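PDB 1BYR: protein (endonuclease) from Salmonella typhimurium, which is a nuclease of the PLD-like superfamily, a compact alpha/beta protein that assembles from two copies of the chain. Local coordinates for residues His94-Ile99 with Ser109-Lys114. Numbering follows the deposited sequence.
Sequences HDKVII and SFNFTK
Lys96 and Asn111 meet in the HKD signature of the PLD-like fold, which pairs an HxK sequence with a later SxN. The lysine chain passes the carbonyl oxygens of Ser109 and Phe110. Lys96 CB lies 3.1 Å from Phe110 O, and Lys96 CE lies 3.3 Å from Ser109 O. The chain is bent at chi2, which sets CD, and at chi4 (58°), which sets NZ. Lys96 NZ donates to His94 O at 2.9 Å. It approaches at a C=O...N angle of 151°, slightly tilted from the carbonyl plane. NZ also sits above one face of the His94 ring, toward its rim. Asn111 ND2 is 2.8 Å from Lys96 NZ; both are donors as modelled, so the amide may be turned the wrong way round. A water accepts from Lys96 NZ (3.0 Å) and, as modelled, donates to Asn111 OD1. Beside the lysine's CA, the Phe112 ring turns its CE1 to Ile98 CD1 (3.8 Å) and its CE2 to Lys96 CA (3.7 Å). Ser109 OG bonds Glu122, while His94 ND1 bonds Glu122 of the second subunit. This buried His-Lys-Asn cluster is the HKD signature of the PLD superfamily, here with Asn111 packing on His94 of the second subunit.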
loop_
_atom_site.group_PDB
_atom_site.type_symbol
_atom_site.label_atom_id
_atom_site.label_comp_id
_atom_site.label_asym_id
_atom_site.label_seq_id
_atom_site.Cartn_x
_atom_site.Cartn_y
_atom_site.Cartn_z
ATOM N N HIS A 94 -0.395 -1.284 -9.965
ATOM C CA HIS A 94 -0.095 -1.766 -8.614
ATOM C C HIS A 94 -0.969 -1.356 -7.420
ATOM O O HIS A 94 -0.790 -1.895 -6.322
ATOM C CB HIS A 94 1.381 -1.437 -8.318
ATOM C CG HIS A 94 2.021 -2.316 -7.289
ATOM N ND1 HIS A 94 2.494 -1.836 -6.095
ATOM C CD2 HIS A 94 2.240 -3.655 -7.275
ATOM C CE1 HIS A 94 3.005 -2.831 -5.384
ATOM N NE2 HIS A 94 2.853 -3.945 -6.078
ATOM N N ASP A 95 -1.908 -0.429 -7.620
ATOM C CA ASP A 95 -2.784 0.030 -6.540
ATOM C C ASP A 95 -3.655 -1.063 -5.933
ATOM O O ASP A 95 -4.152 -1.941 -6.640
ATOM C CB ASP A 95 -3.734 1.134 -7.028
ATOM C CG ASP A 95 -3.008 2.277 -7.703
ATOM O OD1 ASP A 95 -2.805 2.199 -8.933
ATOM O OD2 ASP A 95 -2.644 3.254 -7.011
ATOM N N LYS A 96 -3.839 -1.002 -4.611
ATOM C CA LYS A 96 -4.704 -1.926 -3.873
ATOM C C LYS A 96 -5.571 -0.919 -3.115
ATOM O O LYS A 96 -5.305 -0.567 -1.963
ATOM C CB LYS A 96 -3.894 -2.799 -2.894
ATOM C CG LYS A 96 -2.693 -3.491 -3.527
ATOM C CD LYS A 96 -1.409 -2.647 -3.332
ATOM C CE LYS A 96 -0.132 -3.482 -3.425
ATOM N NZ LYS A 96 -0.038 -4.194 -4.729
ATOM N N VAL A 97 -6.604 -0.450 -3.795
ATOM C CA VAL A 97 -7.467 0.588 -3.252
ATOM C C VAL A 97 -8.966 0.310 -3.361
ATOM O O VAL A 97 -9.443 -0.220 -4.364
ATOM C CB VAL A 97 -7.194 1.922 -3.999
ATOM C CG1 VAL A 97 -8.273 2.966 -3.652
ATOM C CG2 VAL A 97 -5.791 2.434 -3.676
ATOM N N ILE A 98 -9.697 0.675 -2.311
ATOM C CA ILE A 98 -11.148 0.554 -2.295
ATOM C C ILE A 98 -11.705 1.900 -1.828
ATOM O O ILE A 98 -11.448 2.334 -0.708
ATOM C CB ILE A 98 -11.656 -0.559 -1.330
ATOM C CG1 ILE A 98 -11.131 -1.928 -1.767
ATOM C CG2 ILE A 98 -13.185 -0.613 -1.365
ATOM C CD1 ILE A 98 -11.666 -3.107 -0.949
ATOM N N ILE A 99 -12.422 2.579 -2.725
ATOM C CA ILE A 99 -13.039 3.861 -2.416
ATOM C C ILE A 99 -14.521 3.572 -2.148
ATOM O O ILE A 99 -15.241 3.111 -3.031
ATOM C CB ILE A 99 -12.922 4.846 -3.600
ATOM C CG1 ILE A 99 -11.458 5.001 -4.022
ATOM C CG2 ILE A 99 -13.487 6.198 -3.206
ATOM C CD1 ILE A 99 -11.288 5.466 -5.454
ATOM N N SER A 109 -0.526 -1.788 1.742
ATOM C CA SER A 109 0.252 -2.760 0.979
ATOM C C SER A 109 -0.587 -3.978 0.597
ATOM O O SER A 109 -0.296 -4.663 -0.383
ATOM C CB SER A 109 1.464 -3.235 1.786
ATOM O OG SER A 109 1.089 -4.125 2.826
ATOM N N PHE A 110 -1.625 -4.223 1.389
ATOM C CA PHE A 110 -2.529 -5.371 1.248
ATOM C C PHE A 110 -3.138 -5.652 -0.141
ATOM O O PHE A 110 -3.979 -4.882 -0.632
ATOM C CB PHE A 110 -3.641 -5.220 2.308
ATOM C CG PHE A 110 -4.615 -6.385 2.389
ATOM C CD1 PHE A 110 -5.760 -6.417 1.596
ATOM C CD2 PHE A 110 -4.448 -7.382 3.335
ATOM C CE1 PHE A 110 -6.717 -7.427 1.760
ATOM C CE2 PHE A 110 -5.412 -8.396 3.498
ATOM C CZ PHE A 110 -6.535 -8.412 2.717
ATOM N N ASN A 111 -2.708 -6.745 -0.775
ATOM C CA ASN A 111 -3.268 -7.134 -2.079
ATOM C C ASN A 111 -4.489 -7.971 -1.754
ATOM O O ASN A 111 -4.573 -8.570 -0.683
ATOM C CB ASN A 111 -2.312 -8.001 -2.893
ATOM C CG ASN A 111 -1.282 -7.198 -3.621
ATOM O OD1 ASN A 111 -0.104 -7.217 -3.269
ATOM N ND2 ASN A 111 -1.699 -6.482 -4.635
ATOM N N PHE A 112 -5.430 -8.034 -2.682
ATOM C CA PHE A 112 -6.644 -8.784 -2.438
ATOM C C PHE A 112 -6.462 -10.242 -2.802
ATOM O O PHE A 112 -7.055 -10.771 -3.753
ATOM C CB PHE A 112 -7.799 -8.103 -3.187
ATOM C CG PHE A 112 -7.908 -6.631 -2.878
ATOM C CD1 PHE A 112 -8.286 -6.205 -1.614
ATOM C CD2 PHE A 112 -7.530 -5.679 -3.809
ATOM C CE1 PHE A 112 -8.276 -4.850 -1.279
ATOM C CE2 PHE A 112 -7.520 -4.339 -3.483
ATOM C CZ PHE A 112 -7.891 -3.923 -2.215
ATOM N N THR A 113 -5.609 -10.880 -2.012
ATOM C CA THR A 113 -5.247 -12.270 -2.178
ATOM C C THR A 113 -5.189 -12.975 -0.850
ATOM O O THR A 113 -5.153 -12.361 0.217
ATOM C CB THR A 113 -3.842 -12.421 -2.782
ATOM O OG1 THR A 113 -2.872 -11.989 -1.809
ATOM C CG2 THR A 113 -3.707 -11.592 -4.041
ATOM N N LYS A 114 -5.146 -14.294 -0.963
ATOM C CA LYS A 114 -5.051 -15.205 0.174
ATOM C C LYS A 114 -3.682 -14.998 0.895
ATOM O O LYS A 114 -3.609 -14.866 2.137
ATOM C CB LYS A 114 -5.184 -16.658 -0.340
ATOM C CG LYS A 114 -5.950 -16.818 -1.710
ATOM C CD LYS A 114 -5.272 -16.107 -2.934
ATOM C CE LYS A 114 -3.924 -16.691 -3.375
ATOM N NZ LYS A 114 -2.742 -15.955 -2.802
HETATM O O HOH W 1 2.271 -6.133 -4.919
#